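Local atomic coordinates of alpha-L-rhamnosidase (PDB entry 3W5M), a protein that hydrolyses terminal non-reducing alpha-L-rhamnose residues from alpha-L-rhamnosides such as naringin, rutin, hesperidin and gum arabic, and carries a calcium-dependent rhamnose-binding module. Residues 254-260 and 275-281; 303-307 and 455-461. One frame throughout, in Å; residues are numbered along the deposited sequence.

Contact 1 of 2, residues 254-260 and 275-281; sequences DASWKST and DSGWPAA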
# COMPACT_ATOMS: atom_id res chain seq x y z
N ASP A 254 -22.86 -38.75 7.04
CA ASP A 254 -22.53 -40.01 7.75
C ASP A 254 -23.34 -41.14 7.10
O ASP A 254 -23.98 -40.92 6.07
CB ASP A 254 -22.73 -39.91 9.28
CG ASP A 254 -24.17 -39.61 9.70
OD1 ASP A 254 -25.12 -39.94 8.96
OD2 ASP A 254 -24.35 -39.04 10.79
N ALA A 255 -23.28 -42.36 7.67
CA ALA A 255 -23.93 -43.54 7.06
C ALA A 255 -25.48 -43.54 7.17
O ALA A 255 -26.14 -44.45 6.65
CB ALA A 255 -23.35 -44.84 7.63
N SER A 256 -26.03 -42.56 7.85
CA SER A 256 -27.49 -42.36 7.83
C SER A 256 -28.02 -41.81 6.50
O SER A 256 -29.25 -41.77 6.28
CB SER A 256 -27.90 -41.45 8.99
OG SER A 256 -27.63 -42.12 10.22
N TRP A 257 -27.11 -41.37 5.61
CA TRP A 257 -27.48 -40.89 4.28
C TRP A 257 -27.57 -42.07 3.36
O TRP A 257 -26.82 -43.04 3.52
CB TRP A 257 -26.43 -39.93 3.71
CG TRP A 257 -26.41 -38.57 4.36
CD1 TRP A 257 -26.07 -38.27 5.66
CD2 TRP A 257 -26.71 -37.33 3.73
NE1 TRP A 257 -26.14 -36.92 5.87
CE2 TRP A 257 -26.55 -36.32 4.70
CE3 TRP A 257 -27.13 -36.98 2.44
CZ2 TRP A 257 -26.80 -34.95 4.42
CZ3 TRP A 257 -27.37 -35.62 2.15
CH2 TRP A 257 -27.20 -34.64 3.14
N LYS A 258 -28.48 -41.99 2.39
CA LYS A 258 -28.58 -43.00 1.33
C LYS A 258 -27.80 -42.50 0.14
O LYS A 258 -27.73 -41.29 -0.09
CB LYS A 258 -30.04 -43.22 0.92
CG LYS A 258 -30.91 -43.89 1.97
CD LYS A 258 -30.43 -45.31 2.25
CE LYS A 258 -31.54 -46.21 2.78
NZ LYS A 258 -32.36 -46.82 1.69
N SER A 259 -27.21 -43.42 -0.63
CA SER A 259 -26.47 -43.06 -1.82
C SER A 259 -26.79 -43.95 -3.02
O SER A 259 -27.19 -45.09 -2.83
CB SER A 259 -24.95 -43.09 -1.55
OG SER A 259 -24.27 -42.66 -2.75
N THR A 260 -26.61 -43.43 -4.23
CA THR A 260 -26.72 -44.27 -5.43
C THR A 260 -25.66 -43.95 -6.45
O THR A 260 -25.19 -42.82 -6.49
CB THR A 260 -28.12 -44.22 -6.08
OG1 THR A 260 -28.23 -45.28 -7.04
CG2 THR A 260 -28.37 -42.85 -6.75
N ASP A 275 -36.22 -43.70 -2.18
CA ASP A 275 -34.80 -44.06 -2.16
C ASP A 275 -34.65 -45.31 -1.32
O ASP A 275 -33.55 -45.64 -0.83
CB ASP A 275 -33.96 -42.90 -1.63
CG ASP A 275 -34.37 -42.47 -0.24
OD1 ASP A 275 -35.15 -43.20 0.40
OD2 ASP A 275 -33.94 -41.40 0.23
N SER A 276 -35.75 -46.03 -1.12
CA SER A 276 -35.67 -47.18 -0.22
C SER A 276 -34.72 -48.28 -0.74
O SER A 276 -34.16 -49.03 0.06
CB SER A 276 -37.05 -47.70 0.19
OG SER A 276 -37.71 -48.28 -0.90
N GLY A 277 -34.49 -48.32 -2.06
CA GLY A 277 -33.55 -49.27 -2.68
C GLY A 277 -32.10 -48.79 -2.76
O GLY A 277 -31.23 -49.52 -3.26
N TRP A 278 -31.82 -47.57 -2.29
CA TRP A 278 -30.45 -46.99 -2.32
C TRP A 278 -29.68 -47.54 -1.10
O TRP A 278 -30.22 -47.55 0.00
CB TRP A 278 -30.51 -45.46 -2.18
CG TRP A 278 -31.01 -44.67 -3.39
CD1 TRP A 278 -31.79 -45.11 -4.43
CD2 TRP A 278 -30.77 -43.28 -3.63
NE1 TRP A 278 -32.02 -44.09 -5.31
CE2 TRP A 278 -31.43 -42.95 -4.83
CE3 TRP A 278 -30.07 -42.28 -2.92
CZ2 TRP A 278 -31.39 -41.65 -5.37
CZ3 TRP A 278 -30.03 -40.99 -3.44
CH2 TRP A 278 -30.68 -40.69 -4.67
N PRO A 279 -28.42 -48.00 -1.28
CA PRO A 279 -27.62 -48.42 -0.13
C PRO A 279 -27.24 -47.25 0.76
O PRO A 279 -27.31 -46.08 0.32
CB PRO A 279 -26.34 -48.97 -0.77
CG PRO A 279 -26.31 -48.41 -2.15
CD PRO A 279 -27.72 -48.18 -2.56
N ALA A 280 -26.83 -47.53 1.99
CA ALA A 280 -26.30 -46.49 2.87
C ALA A 280 -25.01 -45.92 2.28
O ALA A 280 -24.21 -46.66 1.69
CB ALA A 280 -26.01 -47.06 4.25
N ALA A 281 -24.80 -44.61 2.43
CA ALA A 281 -23.53 -44.00 2.12
C ALA A 281 -22.43 -44.63 2.99
O ALA A 281 -22.70 -45.11 4.10
CB ALA A 281 -23.58 -42.49 2.33
O HOH W 1 -34.28 -44.73 2.39
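A short antiparallel backbone pairing fastens a loop to edge strand 258-260 of a five-stranded sheet in the rhamnose-binding module CBM67. K258 and A280 form the non-hydrogen-bonded pair, framed by A281 N to W257 O and S259 N to P279 O, both 2.8 Å and nearly linear. P279, lacking an amide hydrogen, accepts through its carbonyl. The backbones of K258 and T260 also hydrogen-bond to those of R160 and W158 in strand 156-165. The long K258 side chain bends back to the turn D275-W278, its NZ donating to W278 O at 2.8 Å and D275 O at 3.0 Å, while a water links NZ to D275 OD1. D275 OD2 pairs instead with R160. Branched T260 suits a strand and sets CG2 in CH-pi contact over the W278 six-membered ring, 3.6 Å from its centroid. A281 CB packs 4.1 Å from W257 CB. The ammonium binds two turn carbonyls, one of which, D275 O, also accepts W278 N, and polar bonds backed by one aromatic face fix the loop.

Contact 2 of 2, residues 303-307 and 455-461; sequences NQLRH and DRAWLAV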
# COMPACT_ATOMS: atom_id res chain seq x y z
N ASN A 303 -15.75 -8.35 14.43
CA ASN A 303 -16.62 -8.34 15.63
C ASN A 303 -16.58 -7.07 16.43
O ASN A 303 -15.66 -6.28 16.32
CB ASN A 303 -16.26 -9.53 16.53
CG ASN A 303 -16.64 -10.87 15.92
OD1 ASN A 303 -17.80 -11.18 15.72
ND2 ASN A 303 -15.64 -11.68 15.61
N GLN A 304 -17.60 -6.85 17.26
CA GLN A 304 -17.65 -5.74 18.17
C GLN A 304 -17.16 -6.11 19.58
O GLN A 304 -17.56 -7.13 20.12
CB GLN A 304 -19.09 -5.23 18.26
CG GLN A 304 -19.60 -4.71 16.92
CD GLN A 304 -21.05 -4.24 16.99
OE1 GLN A 304 -21.83 -4.65 17.89
NE2 GLN A 304 -21.44 -3.42 16.02
N LEU A 305 -16.28 -5.28 20.14
CA LEU A 305 -15.76 -5.48 21.51
C LEU A 305 -16.01 -4.21 22.30
O LEU A 305 -15.90 -3.11 21.76
CB LEU A 305 -14.28 -5.84 21.47
CG LEU A 305 -13.88 -7.26 21.05
CD1 LEU A 305 -14.19 -7.62 19.61
CD2 LEU A 305 -12.36 -7.36 21.24
N ARG A 306 -16.39 -4.33 23.57
CA ARG A 306 -16.68 -3.11 24.33
C ARG A 306 -16.46 -3.31 25.81
O ARG A 306 -16.48 -4.44 26.30
CB ARG A 306 -18.14 -2.64 24.14
CG ARG A 306 -19.17 -3.56 24.80
CD ARG A 306 -20.61 -3.12 24.48
NE ARG A 306 -20.86 -1.69 24.70
CZ ARG A 306 -21.28 -1.14 25.84
NH1 ARG A 306 -21.44 -1.88 26.92
NH2 ARG A 306 -21.49 0.17 25.89
N HIS A 307 -16.32 -2.17 26.48
CA HIS A 307 -16.12 -2.11 27.91
C HIS A 307 -16.69 -0.80 28.46
O HIS A 307 -16.29 0.28 28.00
CB HIS A 307 -14.64 -2.18 28.19
CG HIS A 307 -14.28 -2.05 29.64
ND1 HIS A 307 -14.78 -2.90 30.61
CD2 HIS A 307 -13.45 -1.20 30.28
CE1 HIS A 307 -14.28 -2.57 31.79
NE2 HIS A 307 -13.47 -1.53 31.62
N ASP A 455 -25.51 -4.95 27.45
CA ASP A 455 -24.72 -6.02 26.83
C ASP A 455 -24.73 -7.37 27.57
O ASP A 455 -23.80 -8.18 27.43
CB ASP A 455 -23.27 -5.54 26.53
CG ASP A 455 -22.45 -5.21 27.80
OD1 ASP A 455 -22.97 -5.40 28.93
OD2 ASP A 455 -21.27 -4.78 27.65
N ARG A 456 -25.78 -7.64 28.34
CA ARG A 456 -25.82 -8.88 29.14
C ARG A 456 -25.77 -10.16 28.30
O ARG A 456 -25.28 -11.19 28.77
CB ARG A 456 -27.02 -8.89 30.08
CG ARG A 456 -26.72 -8.33 31.47
CD ARG A 456 -27.87 -7.47 31.98
NE ARG A 456 -29.18 -8.07 31.70
CZ ARG A 456 -30.31 -7.39 31.51
NH1 ARG A 456 -30.33 -6.07 31.55
NH2 ARG A 456 -31.43 -8.05 31.26
N ALA A 457 -26.27 -10.10 27.07
CA ALA A 457 -26.22 -11.23 26.14
C ALA A 457 -25.04 -11.19 25.15
O ALA A 457 -24.97 -11.98 24.22
CB ALA A 457 -27.54 -11.37 25.40
N TRP A 458 -24.13 -10.23 25.33
CA TRP A 458 -22.81 -10.29 24.68
C TRP A 458 -21.94 -11.38 25.35
O TRP A 458 -22.27 -11.86 26.43
CB TRP A 458 -22.16 -8.91 24.74
CG TRP A 458 -22.77 -7.91 23.79
CD1 TRP A 458 -24.11 -7.74 23.50
CD2 TRP A 458 -22.07 -6.92 23.04
NE1 TRP A 458 -24.27 -6.72 22.59
CE2 TRP A 458 -23.03 -6.20 22.29
CE3 TRP A 458 -20.72 -6.58 22.90
CZ2 TRP A 458 -22.69 -5.16 21.42
CZ3 TRP A 458 -20.38 -5.56 22.03
CH2 TRP A 458 -21.37 -4.85 21.31
N LEU A 459 -20.83 -11.78 24.72
CA LEU A 459 -20.02 -12.87 25.29
C LEU A 459 -18.72 -12.36 25.88
O LEU A 459 -18.18 -11.37 25.39
CB LEU A 459 -19.72 -13.92 24.22
CG LEU A 459 -20.94 -14.53 23.51
CD1 LEU A 459 -20.51 -15.37 22.31
CD2 LEU A 459 -21.78 -15.33 24.51
N ALA A 460 -18.21 -13.02 26.92
CA ALA A 460 -16.89 -12.67 27.45
C ALA A 460 -15.85 -12.81 26.34
O ALA A 460 -15.90 -13.77 25.56
CB ALA A 460 -16.51 -13.57 28.63
N VAL A 461 -14.95 -11.83 26.24
CA VAL A 461 -13.78 -11.95 25.36
C VAL A 461 -12.84 -13.03 25.86
O VAL A 461 -12.97 -13.51 26.97
CB VAL A 461 -13.01 -10.61 25.25
CG1 VAL A 461 -13.87 -9.55 24.59
CG2 VAL A 461 -12.50 -10.15 26.61
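Side chains reach across an intervening strand here: 303-307 and the strand 459-463 that follows the turn D455-W458 belong to the same antiparallel sheet, but strand 422-424 runs between 303-311 and 459-463, so no backbone bond joins the two segments. Q304 and R306, two residues apart on an extended strand, both direct their CA-to-CB bonds toward the W458 side. Chi1 p and chi2 t set R306 CD over the W458 indole face, a CH-pi contact 3.8 Å from the six-membered-ring centroid; the bend at chi3 (m) then swings the guanidinium past the ring toward D455. R306 NH1 meets D455 OD2 at 3.0 Å in a hydrogen-bonded salt bridge. Arginine suits the place because its aliphatic part can lie on tryptophan while its planar end serves several acceptors: NE binds W448 O, and NH1 also pairs with E308. D455, with chi1 p, opens the type I turn to W458, its O accepting W458 N at 3.0 Å, so one turn presents both carboxylate and indole. Q304, m at chi1 and extended at chi2, brings OE1 to 3.5 Å from W458 CH2, but its amide is bonded to T445 and Y375. The CA-to-CB bond of L305 points away, yet its CG lies 4.2 Å from V461 CG1, a small apolar contact beside A423. In this buried setting the arginine is paired with the carboxylates of D455 and E308 at its tip, while the indole covers the CD end of its aliphatic chain.

In the fold
After the N-terminal immunoglobulin-like domain, the chain gives strand 123-124 to the seven-stranded sheet of contact 2, then passes into CBM67, where contact 1 closes a short loop: the 14 residues between 254-260 and 275-281 hold no helix or strand. Strand 303-311 then returns to the seven-stranded sheet, and contact 2 closes a far longer loop of 147 residues, which itself supplies several strands of that sheet. The two loops follow in series, neither nested nor crossed. The centres of contact 1 and contact 2 lie about 44 Å apart. Contact 1 ties a loop to a module's sheet edge; contact 2 ties strand 303-311, across strand 422-424, to the turn leading into strand 459-463.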